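Local coordinates for zinc uptake regulation protein (Escherichia coli, PDB 4MTE) that represses zinc-uptake genes such as znuACB by binding their operator DNA as a winged-helix regulator with zinc as its cofactor, at residues R20-T25 with L71-V76; V76-V79 with S84-L87; Q7-Q12 with H89-P94. One frame throughout, in Å; residues are numbered along the deposited sequence.

Contact 1. Residues R20-T25 with L71-V76; sequences RNVRLT and LEQGFV. With nucleotides of chain E.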
loop_
_atom_site.group_PDB
_atom_site.type_symbol
_atom_site.label_atom_id
_atom_site.label_comp_id
_atom_site.label_asym_id
_atom_site.label_seq_id
_atom_site.Cartn_x
_atom_site.Cartn_y
_atom_site.Cartn_z
ATOM N N ARG D 20 38.989 -15.487 11.346
ATOM C CA ARG D 20 39.039 -14.320 10.469
ATOM C C ARG D 20 39.201 -13.017 11.241
ATOM O O ARG D 20 39.293 -11.946 10.640
ATOM C CB ARG D 20 37.765 -14.238 9.634
ATOM C CG ARG D 20 37.571 -15.373 8.655
ATOM C CD ARG D 20 36.184 -15.298 8.051
ATOM N NE ARG D 20 35.968 -16.294 7.009
ATOM C CZ ARG D 20 34.776 -16.617 6.520
ATOM N NH1 ARG D 20 33.680 -16.028 6.982
ATOM N NH2 ARG D 20 34.677 -17.537 5.573
ATOM N N ASN D 21 39.236 -13.110 12.568
ATOM C CA ASN D 21 39.267 -11.928 13.423
ATOM C C ASN D 21 38.108 -10.980 13.120
ATOM O O ASN D 21 38.300 -9.773 12.971
ATOM C CB ASN D 21 40.606 -11.194 13.295
ATOM C CG ASN D 21 41.765 -11.990 13.865
ATOM O OD1 ASN D 21 41.638 -12.630 14.910
ATOM N ND2 ASN D 21 42.902 -11.958 13.180
ATOM N N VAL D 22 36.911 -11.548 13.009
ATOM C CA VAL D 22 35.681 -10.768 12.953
ATOM C C VAL D 22 34.833 -11.158 14.155
ATOM O O VAL D 22 34.956 -12.269 14.671
ATOM C CB VAL D 22 34.905 -11.000 11.640
ATOM C CG1 VAL D 22 35.745 -10.547 10.446
ATOM C CG2 VAL D 22 34.496 -12.464 11.497
ATOM N N ARG D 23 33.975 -10.248 14.600
ATOM C CA ARG D 23 33.262 -10.433 15.854
ATOM C C ARG D 23 31.889 -11.049 15.640
ATOM O O ARG D 23 30.997 -10.419 15.073
ATOM C CB ARG D 23 33.121 -9.095 16.574
ATOM C CG ARG D 23 34.396 -8.281 16.601
ATOM C CD ARG D 23 34.317 -7.209 17.662
ATOM N NE ARG D 23 35.089 -6.021 17.311
ATOM C CZ ARG D 23 34.966 -4.847 17.920
ATOM N NH1 ARG D 23 34.099 -4.698 18.914
ATOM N NH2 ARG D 23 35.707 -3.820 17.534
ATOM N N LEU D 24 31.726 -12.286 16.098
ATOM C CA LEU D 24 30.424 -12.937 16.097
ATOM C C LEU D 24 29.729 -12.640 17.422
ATOM O O LEU D 24 29.739 -13.455 18.344
ATOM C CB LEU D 24 30.569 -14.444 15.894
ATOM C CG LEU D 24 29.252 -15.202 15.723
ATOM C CD1 LEU D 24 28.549 -14.795 14.429
ATOM C CD2 LEU D 24 29.505 -16.698 15.761
ATOM N N THR D 25 29.132 -11.456 17.504
ATOM C CA THR D 25 28.535 -10.963 18.739
ATOM C C THR D 25 27.325 -11.795 19.167
ATOM O O THR D 25 26.804 -12.587 18.380
ATOM C CB THR D 25 28.087 -9.497 18.569
ATOM O OG1 THR D 25 27.108 -9.415 17.526
ATOM C CG2 THR D 25 29.276 -8.607 18.220
ATOM N N LEU D 71 25.737 -12.267 5.955
ATOM C CA LEU D 71 25.805 -12.378 4.502
ATOM C C LEU D 71 27.239 -12.206 4.037
ATOM O O LEU D 71 27.725 -12.954 3.190
ATOM C CB LEU D 71 24.932 -11.315 3.842
ATOM C CG LEU D 71 23.434 -11.604 3.809
ATOM C CD1 LEU D 71 22.653 -10.324 3.545
ATOM C CD2 LEU D 71 23.132 -12.656 2.754
ATOM N N GLU D 72 27.909 -11.206 4.595
ATOM C CA GLU D 72 29.292 -10.927 4.241
ATOM C C GLU D 72 30.200 -12.103 4.596
ATOM O O GLU D 72 31.093 -12.453 3.827
ATOM C CB GLU D 72 29.772 -9.658 4.946
ATOM C CG GLU D 72 31.100 -9.126 4.433
ATOM C CD GLU D 72 31.510 -7.829 5.106
ATOM O OE1 GLU D 72 30.719 -7.303 5.919
ATOM O OE2 GLU D 72 32.621 -7.336 4.821
ATOM N N GLN D 73 29.968 -12.713 5.755
ATOM C CA GLN D 73 30.764 -13.866 6.178
ATOM C C GLN D 73 30.309 -15.175 5.521
ATOM O O GLN D 73 30.948 -16.212 5.691
ATOM C CB GLN D 73 30.755 -13.997 7.705
ATOM C CG GLN D 73 31.371 -12.799 8.425
ATOM C CD GLN D 73 32.779 -12.486 7.945
ATOM O OE1 GLN D 73 33.581 -13.388 7.712
ATOM N NE2 GLN D 73 33.082 -11.202 7.785
ATOM N N GLY D 74 29.208 -15.123 4.779
ATOM C CA GLY D 74 28.795 -16.243 3.948
ATOM C C GLY D 74 28.002 -17.324 4.660
ATOM O O GLY D 74 27.845 -18.427 4.135
ATOM N N PHE D 75 27.491 -17.012 5.845
ATOM C CA PHE D 75 26.695 -17.964 6.616
ATOM C C PHE D 75 25.245 -17.978 6.145
ATOM O O PHE D 75 24.530 -18.962 6.339
ATOM C CB PHE D 75 26.749 -17.609 8.103
ATOM C CG PHE D 75 28.142 -17.521 8.649
ATOM C CD1 PHE D 75 29.133 -18.367 8.185
ATOM C CD2 PHE D 75 28.467 -16.587 9.615
ATOM C CE1 PHE D 75 30.415 -18.288 8.676
ATOM C CE2 PHE D 75 29.752 -16.505 10.109
ATOM C CZ PHE D 75 30.725 -17.359 9.638
ATOM N N VAL D 76 24.826 -16.882 5.521
ATOM C CA VAL D 76 23.443 -16.707 5.088
ATOM C C VAL D 76 23.392 -16.345 3.608
ATOM O O VAL D 76 24.324 -15.743 3.075
ATOM C CB VAL D 76 22.745 -15.602 5.924
ATOM C CG1 VAL D 76 21.329 -15.323 5.418
ATOM C CG2 VAL D 76 22.720 -15.990 7.399
ATOM P P DG E 5 31.987 -4.721 13.923
ATOM O OP1 DG E 5 32.177 -6.181 14.069
ATOM O OP2 DG E 5 31.555 -4.161 12.622
ATOM O "O5'" DG E 5 30.956 -4.234 15.042
ATOM C "C5'" DG E 5 31.214 -4.580 16.396
ATOM C "C4'" DG E 5 30.201 -3.951 17.333
ATOM O "O4'" DG E 5 30.430 -2.522 17.386
ATOM C "C3'" DG E 5 28.741 -4.155 16.941
ATOM O "O3'" DG E 5 28.110 -4.925 17.965
ATOM C "C2'" DG E 5 28.170 -2.741 16.778
ATOM C "C1'" DG E 5 29.197 -1.839 17.454
ATOM N N9 DG E 5 29.400 -0.529 16.840
ATOM C C8 DG E 5 29.936 -0.258 15.603
ATOM N N7 DG E 5 30.003 1.017 15.335
ATOM C C5 DG E 5 29.485 1.629 16.471
ATOM C C6 DG E 5 29.302 2.999 16.770
ATOM O O6 DG E 5 29.571 3.980 16.064
ATOM N N1 DG E 5 28.745 3.184 18.035
ATOM C C2 DG E 5 28.407 2.171 18.903
ATOM N N2 DG E 5 27.879 2.528 20.084
ATOM N N3 DG E 5 28.572 0.883 18.636
ATOM C C4 DG E 5 29.114 0.690 17.408
ATOM P P DA E 4 36.708 -0.770 10.899
ATOM O OP1 DA E 4 37.186 -1.923 10.106
ATOM O OP2 DA E 4 36.055 0.372 10.219
ATOM O "O5'" DA E 4 35.728 -1.332 12.031
ATOM C "C5'" DA E 4 36.227 -2.280 12.969
ATOM C "C4'" DA E 4 35.234 -2.508 14.094
ATOM O "O4'" DA E 4 35.121 -1.298 14.889
ATOM C "C3'" DA E 4 33.825 -2.863 13.630
ATOM O "O3'" DA E 4 33.364 -4.006 14.341
ATOM C "C2'" DA E 4 33.009 -1.609 13.932
ATOM C "C1'" DA E 4 33.758 -0.994 15.107
ATOM N N9 DA E 4 33.613 0.455 15.221
ATOM C C8 DA E 4 33.930 1.400 14.287
ATOM N N7 DA E 4 33.692 2.631 14.674
ATOM C C5 DA E 4 33.186 2.482 15.953
ATOM C C6 DA E 4 32.739 3.411 16.911
ATOM N N6 DA E 4 32.735 4.733 16.707
ATOM N N1 DA E 4 32.296 2.928 18.088
ATOM C C2 DA E 4 32.303 1.605 18.286
ATOM N N3 DA E 4 32.697 0.636 17.464
ATOM C C4 DA E 4 33.132 1.148 16.305
ATOM P P DT E 6 26.583 -5.401 17.812
ATOM O OP1 DT E 6 26.405 -6.623 18.626
ATOM O OP2 DT E 6 26.251 -5.433 16.370
ATOM O "O5'" DT E 6 25.757 -4.221 18.499
ATOM C "C5'" DT E 6 26.164 -3.800 19.799
ATOM C "C4'" DT E 6 25.278 -2.690 20.328
ATOM O "O4'" DT E 6 25.712 -1.425 19.770
ATOM C "C3'" DT E 6 23.795 -2.837 20.003
ATOM O "O3'" DT E 6 23.073 -2.798 21.229
ATOM C "C2'" DT E 6 23.504 -1.670 19.056
ATOM C "C1'" DT E 6 24.577 -0.658 19.435
ATOM N N1 DT E 6 25.000 0.300 18.365
ATOM C C2 DT E 6 25.007 1.644 18.651
ATOM O O2 DT E 6 24.679 2.122 19.725
ATOM N N3 DT E 6 25.421 2.431 17.614
ATOM C C4 DT E 6 25.822 2.051 16.348
ATOM O O4 DT E 6 26.173 2.883 15.506
ATOM C C5 DT E 6 25.795 0.626 16.113
ATOM C C7 DT E 6 26.207 0.064 14.781
ATOM C C6 DT E 6 25.393 -0.167 17.122
#
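Arg20 and Gln73 run past each other in opposite directions, and one guanidinium nitrogen, NH1, makes both hydrogen bonds between them. The bond from Arg20 NH1 to Gln73 O, 3.0 Å, is the straighter, 163° at the hydrogen; it lies in the guanidinium plane and meets a lone pair in the carbonyl plane. The bond from Arg20 NH1 to Gln73 OE1, 2.7 Å, is shorter yet bent, with OE1 tilted out of the guanidinium plane. Guanidinium and amide planes stand 53° apart. An extended arginine has the length to span the gap, while Gln73 folds at its second torsion (chi2 -54°), turning its amide back toward Val22, whose CG1 rests 3.8 Å from Gln73 NE2. Gln73 CB lies over one face of the Phe75 ring, whose CZ approaches Arg20 NH1. Asn21 and Gly74 each close a helix with a Schellman motif and positive phi, easy for glycine and tolerable for asparagine. The contact joins the exits of helices 6-20 and 60-72 in the winged-helix domain. Thr25, at the N-cap of helix 26-36, gives its OG1 hydrogen to OP1 of DT6 of chain E, 3.1 Å away. The Arg23 guanidinium lays one face over DA4 O3' and DG5 C5' of chain E.

Contact 2. Residues V76-V79 with S84-L87; sequences VHKV and SYVL. With ZN (zinc ion), chain N; nucleotides of chain F.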
loop_
_atom_site.group_PDB
_atom_site.type_symbol
_atom_site.label_atom_id
_atom_site.label_comp_id
_atom_site.label_asym_id
_atom_site.label_seq_id
_atom_site.Cartn_x
_atom_site.Cartn_y
_atom_site.Cartn_z
ATOM N N VAL D 76 24.826 -16.882 5.521
ATOM C CA VAL D 76 23.443 -16.707 5.088
ATOM C C VAL D 76 23.392 -16.345 3.608
ATOM O O VAL D 76 24.324 -15.743 3.075
ATOM C CB VAL D 76 22.745 -15.602 5.924
ATOM C CG1 VAL D 76 21.329 -15.323 5.418
ATOM C CG2 VAL D 76 22.720 -15.990 7.399
ATOM N N HIS D 77 22.307 -16.748 2.952
ATOM C CA HIS D 77 22.012 -16.322 1.592
ATOM C C HIS D 77 20.713 -15.538 1.587
ATOM O O HIS D 77 19.787 -15.832 2.354
ATOM C CB HIS D 77 21.867 -17.521 0.658
ATOM C CG HIS D 77 23.123 -18.315 0.493
ATOM N ND1 HIS D 77 24.263 -17.797 -0.077
ATOM C CD2 HIS D 77 23.411 -19.597 0.820
ATOM C CE1 HIS D 77 25.206 -18.724 -0.090
ATOM N NE2 HIS D 77 24.714 -19.823 0.448
ATOM N N LYS D 78 20.658 -14.540 0.715
ATOM C CA LYS D 78 19.434 -13.807 0.459
ATOM C C LYS D 78 18.701 -14.482 -0.691
ATOM O O LYS D 78 19.291 -14.760 -1.736
ATOM C CB LYS D 78 19.753 -12.360 0.086
ATOM C CG LYS D 78 18.526 -11.502 -0.159
ATOM C CD LYS D 78 18.913 -10.106 -0.607
ATOM C CE LYS D 78 17.699 -9.207 -0.749
ATOM N NZ LYS D 78 17.049 -8.953 0.564
ATOM N N VAL D 79 17.414 -14.748 -0.490
ATOM C CA VAL D 79 16.563 -15.279 -1.547
ATOM C C VAL D 79 15.902 -14.100 -2.262
ATOM O O VAL D 79 15.003 -13.459 -1.717
ATOM C CB VAL D 79 15.485 -16.229 -0.980
ATOM C CG1 VAL D 79 14.782 -16.974 -2.107
ATOM C CG2 VAL D 79 16.103 -17.207 0.023
ATOM N N SER D 84 13.576 -12.761 1.359
ATOM C CA SER D 84 13.773 -13.562 2.555
ATOM C C SER D 84 15.238 -13.947 2.681
ATOM O O SER D 84 16.038 -13.682 1.783
ATOM C CB SER D 84 12.914 -14.824 2.473
ATOM O OG SER D 84 11.569 -14.504 2.164
ATOM N N TYR D 85 15.577 -14.583 3.796
ATOM C CA TYR D 85 16.958 -14.932 4.097
ATOM C C TYR D 85 17.026 -16.340 4.662
ATOM O O TYR D 85 16.184 -16.735 5.467
ATOM C CB TYR D 85 17.538 -13.922 5.085
ATOM C CG TYR D 85 17.442 -12.501 4.578
ATOM C CD1 TYR D 85 18.479 -11.926 3.858
ATOM C CD2 TYR D 85 16.298 -11.742 4.795
ATOM C CE1 TYR D 85 18.384 -10.631 3.382
ATOM C CE2 TYR D 85 16.195 -10.451 4.322
ATOM C CZ TYR D 85 17.238 -9.900 3.618
ATOM O OH TYR D 85 17.128 -8.612 3.150
ATOM N N VAL D 86 18.026 -17.100 4.230
ATOM C CA VAL D 86 18.151 -18.486 4.659
ATOM C C VAL D 86 19.584 -18.833 5.045
ATOM O O VAL D 86 20.544 -18.332 4.460
ATOM C CB VAL D 86 17.657 -19.463 3.565
ATOM C CG1 VAL D 86 18.586 -19.440 2.348
ATOM C CG2 VAL D 86 17.521 -20.871 4.133
ATOM N N LEU D 87 19.709 -19.699 6.044
ATOM C CA LEU D 87 21.004 -20.199 6.468
ATOM C C LEU D 87 21.634 -20.999 5.335
ATOM O O LEU D 87 20.944 -21.715 4.608
ATOM C CB LEU D 87 20.844 -21.084 7.705
ATOM C CG LEU D 87 22.127 -21.616 8.347
ATOM C CD1 LEU D 87 22.950 -20.481 8.944
ATOM C CD2 LEU D 87 21.789 -22.655 9.403
HETATM ZN ZN ZN N . 25.267 -21.749 0.684
ATOM P P DA F 21 14.353 -6.615 2.139
ATOM O OP1 DA F 21 15.114 -7.092 0.967
ATOM O OP2 DA F 21 14.252 -7.445 3.358
ATOM O "O5'" DA F 21 14.959 -5.204 2.562
ATOM C "C5'" DA F 21 15.090 -4.220 1.556
ATOM C "C4'" DA F 21 15.611 -2.916 2.128
ATOM O "O4'" DA F 21 14.629 -2.350 3.027
ATOM C "C3'" DA F 21 16.897 -3.015 2.945
ATOM O "O3'" DA F 21 17.939 -2.450 2.166
ATOM C "C2'" DA F 21 16.610 -2.239 4.237
ATOM C "C1'" DA F 21 15.328 -1.490 3.898
ATOM N N9 DA F 21 14.456 -1.163 5.021
ATOM C C8 DA F 21 13.682 -2.008 5.769
ATOM N N7 DA F 21 12.994 -1.400 6.711
ATOM C C5 DA F 21 13.338 -0.067 6.561
ATOM C C6 DA F 21 12.958 1.105 7.245
ATOM N N6 DA F 21 12.099 1.143 8.270
ATOM N N1 DA F 21 13.503 2.260 6.825
ATOM C C2 DA F 21 14.361 2.255 5.802
ATOM N N3 DA F 21 14.792 1.226 5.084
ATOM C C4 DA F 21 14.237 0.091 5.523
#
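Lys78 NZ lies 2.7 Å from OP1 of DA21 of chain F, to which it donates a hydrogen bond, while Tyr85 OH donates to OP2 of the same phosphate at 3.1 Å. The two side chains lie side by side and point the same way, with Lys78 CG 3.6 Å from Tyr85 CE1. Lysine suits the place, bringing charge to a phosphate on a long, flexible chain; its CG stands opposite the backbone N (chi1 -178°), and only the last torsion bends. The phosphate oxygen OP2 sits at the edge of the tyrosine ring, in its plane. A phenylalanine in place of Tyr85 would probably leave OP2 without this hydroxyl donor and take the OH from beside Lys78 NZ. His77 and Val86 form a hydrogen-bonded antiparallel pair, with His77 N to Val86 O at 2.8 Å and Val86 N to His77 O nearly as short. On the opposite face from the DNA-binding pair, His77 NE2 binds zinc at 2.0 Å, alongside Cys88, His96 and Glu111, and Val79 CG2 packs on Val86 CG1. This hairpin, following helix 60-72 and holding a DNA phosphate, is the wing of the winged-helix domain, and in this Fur-family protein it also supplies a zinc ligand.

Contact 3. Residues Q7-Q12 with H89-P94; sequences QELLAQ and HLFDQP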
loop_
_atom_site.group_PDB
_atom_site.type_symbol
_atom_site.label_atom_id
_atom_site.label_comp_id
_atom_site.label_asym_id
_atom_site.label_seq_id
_atom_site.Cartn_x
_atom_site.Cartn_y
_atom_site.Cartn_z
ATOM N N GLN D 7 23.791 -27.487 14.376
ATOM C CA GLN D 7 24.619 -27.017 15.491
ATOM C C GLN D 7 26.104 -26.957 15.124
ATOM O O GLN D 7 26.835 -26.029 15.519
ATOM C CB GLN D 7 24.413 -27.929 16.705
ATOM C CG GLN D 7 22.986 -27.929 17.233
ATOM C CD GLN D 7 22.509 -26.541 17.618
ATOM O OE1 GLN D 7 21.450 -26.091 17.178
ATOM N NE2 GLN D 7 23.293 -25.853 18.441
ATOM N N GLU D 8 26.544 -27.959 14.370
ATOM C CA GLU D 8 27.913 -28.020 13.886
ATOM C C GLU D 8 28.220 -26.782 13.047
ATOM O O GLU D 8 29.326 -26.243 13.102
ATOM C CB GLU D 8 28.125 -29.298 13.068
ATOM C CG GLU D 8 27.933 -30.582 13.875
ATOM C CD GLU D 8 28.095 -31.842 13.044
ATOM O OE1 GLU D 8 27.621 -31.865 11.889
ATOM O OE2 GLU D 8 28.697 -32.813 13.548
ATOM N N LEU D 9 27.231 -26.322 12.286
ATOM C CA LEU D 9 27.380 -25.112 11.486
ATOM C C LEU D 9 27.611 -23.895 12.380
ATOM O O LEU D 9 28.411 -23.021 12.048
ATOM C CB LEU D 9 26.148 -24.883 10.604
ATOM C CG LEU D 9 25.955 -25.811 9.401
ATOM C CD1 LEU D 9 24.636 -25.500 8.702
ATOM C CD2 LEU D 9 27.118 -25.704 8.421
ATOM N N LEU D 10 26.915 -23.845 13.512
ATOM C CA LEU D 10 27.045 -22.724 14.438
ATOM C C LEU D 10 28.425 -22.723 15.083
ATOM O O LEU D 10 29.106 -21.691 15.124
ATOM C CB LEU D 10 25.967 -22.793 15.520
ATOM C CG LEU D 10 24.532 -22.910 15.007
ATOM C CD1 LEU D 10 23.553 -23.001 16.170
ATOM C CD2 LEU D 10 24.176 -21.751 14.081
ATOM N N ALA D 11 28.835 -23.885 15.585
ATOM C CA ALA D 11 30.178 -24.030 16.142
ATOM C C ALA D 11 31.212 -23.601 15.098
ATOM O O ALA D 11 32.113 -22.789 15.366
ATOM C CB ALA D 11 30.419 -25.471 16.562
ATOM N N GLN D 12 31.049 -24.149 13.898
ATOM C CA GLN D 12 31.905 -23.837 12.764
ATOM C C GLN D 12 31.905 -22.333 12.473
ATOM O O GLN D 12 32.947 -21.753 12.172
ATOM C CB GLN D 12 31.437 -24.618 11.529
ATOM C CG GLN D 12 32.312 -24.441 10.293
ATOM C CD GLN D 12 33.730 -24.957 10.473
ATOM O OE1 GLN D 12 34.681 -24.375 9.952
ATOM N NE2 GLN D 12 33.877 -26.063 11.197
ATOM N N HIS D 89 23.776 -24.104 4.327
ATOM C CA HIS D 89 24.131 -25.410 4.879
ATOM C C HIS D 89 25.349 -25.977 4.158
ATOM O O HIS D 89 25.536 -27.191 4.107
ATOM C CB HIS D 89 22.950 -26.376 4.753
ATOM C CG HIS D 89 21.715 -25.912 5.462
ATOM N ND1 HIS D 89 21.456 -26.213 6.781
ATOM C CD2 HIS D 89 20.669 -25.168 5.032
ATOM C CE1 HIS D 89 20.303 -25.672 7.136
ATOM N NE2 HIS D 89 19.805 -25.033 6.093
ATOM N N LEU D 90 26.178 -25.087 3.617
ATOM C CA LEU D 90 27.313 -25.485 2.788
ATOM C C LEU D 90 28.522 -24.564 2.947
ATOM O O LEU D 90 29.351 -24.481 2.044
ATOM C CB LEU D 90 26.907 -25.485 1.311
ATOM C CG LEU D 90 25.746 -26.377 0.867
ATOM C CD1 LEU D 90 25.399 -26.062 -0.580
ATOM C CD2 LEU D 90 26.097 -27.848 1.032
ATOM N N PHE D 91 28.631 -23.868 4.077
ATOM C CA PHE D 91 29.746 -22.940 4.273
ATOM C C PHE D 91 30.923 -23.592 5.001
ATOM O O PHE D 91 31.944 -22.946 5.242
ATOM C CB PHE D 91 29.292 -21.653 4.985
ATOM C CG PHE D 91 28.826 -21.855 6.405
ATOM C CD1 PHE D 91 29.728 -22.139 7.418
ATOM C CD2 PHE D 91 27.486 -21.722 6.733
ATOM C CE1 PHE D 91 29.299 -22.314 8.719
ATOM C CE2 PHE D 91 27.056 -21.892 8.035
ATOM C CZ PHE D 91 27.963 -22.186 9.027
ATOM N N ASP D 92 30.779 -24.868 5.346
ATOM C CA ASP D 92 31.870 -25.624 5.960
ATOM C C ASP D 92 32.954 -25.938 4.927
ATOM O O ASP D 92 34.109 -26.183 5.279
ATOM C CB ASP D 92 31.354 -26.915 6.607
ATOM C CG ASP D 92 30.431 -27.702 5.697
ATOM O OD1 ASP D 92 29.843 -27.098 4.774
ATOM O OD2 ASP D 92 30.286 -28.924 5.910
ATOM N N GLN D 93 32.568 -25.928 3.655
ATOM C CA GLN D 93 33.502 -26.078 2.544
ATOM C C GLN D 93 33.929 -24.689 2.075
ATOM O O GLN D 93 33.363 -23.689 2.523
ATOM C CB GLN D 93 32.831 -26.842 1.397
ATOM C CG GLN D 93 31.551 -26.199 0.882
ATOM C CD GLN D 93 31.023 -26.860 -0.376
ATOM O OE1 GLN D 93 30.621 -26.185 -1.324
ATOM N NE2 GLN D 93 31.014 -28.189 -0.389
ATOM N N PRO D 94 34.933 -24.611 1.184
ATOM C CA PRO D 94 35.239 -23.308 0.583
ATOM C C PRO D 94 34.023 -22.725 -0.134
ATOM O O PRO D 94 33.140 -23.487 -0.532
ATOM C CB PRO D 94 36.367 -23.627 -0.411
ATOM C CG PRO D 94 36.383 -25.125 -0.543
ATOM C CD PRO D 94 35.899 -25.642 0.768
#
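The N-terminal helix 6-20 meets the loop that follows the wing hairpin, between strands 84-87 and 99-103, close to the zinc site formed by His77, Cys88, His96 and Glu111. Leu9 and Phe91 carry the contact. The methyl CD2 of Leu9 lies over one face of the Phe91 ring, offset toward the rim, in a CH-pi contact with CD2 4.0 Å from the ring centroid. Lower down the same side chain, Leu9 CB touches Phe91 CZ at 3.6 Å. The ring also presents its edge to the helix backbone: Leu9 O lies in the ring plane, 3.2 Å from Phe91 CZ. With its CG set between the backbone N and the carbonyl carbon (chi1 66°), Phe91 sends the ring toward the helix although its CB bond does not aim there.

The second methyl of Leu9 does separate work, as CD1 comes within 3.8 Å of His89 ND1, the two side chains crossing at about a right angle. A branched leucine suits this position because one side chain can serve both rings. One turn further along, the aliphatic part of Gln12 helps to frame Phe91, with CG 4.0 Å from Phe91 CE1. Around the edges, Asp92 OD2 is hydrogen-bonded to Thr4 OG1, just before the helix, and Phe91 also meets Phe75.

No hydrogen bond links the two segments, so the join depends on shape and on burial of apolar surface. The aromatic edge offers C-H groups to a backbone oxygen, probably a weakly favourable electrostatic match, while its face receives a methyl, so edge and face both meet the helix.

From the N terminus, helix 6-20 takes part in contact 3 near its start and contact 1 at its end. Contact 3 closes the longest loop, reaching from residues 7-12 to 89-94, and both other contacts fall within it. Contact 1 closes a shorter loop, from 20-25 to 71-76, that includes helices 26-36 and 44-52 and most of helix 60-72. Contact 2 follows immediately, sharing Val76, and closes the small hairpin turn; it succeeds contact 1 without crossing it. Leu71 packs on the backbone of 76-79 between contacts 1 and 2, while Leu87 meets Leu9 between contacts 2 and 3. Together they tie the first helix to the end of helix 60-72, the wing and the zinc-site loop.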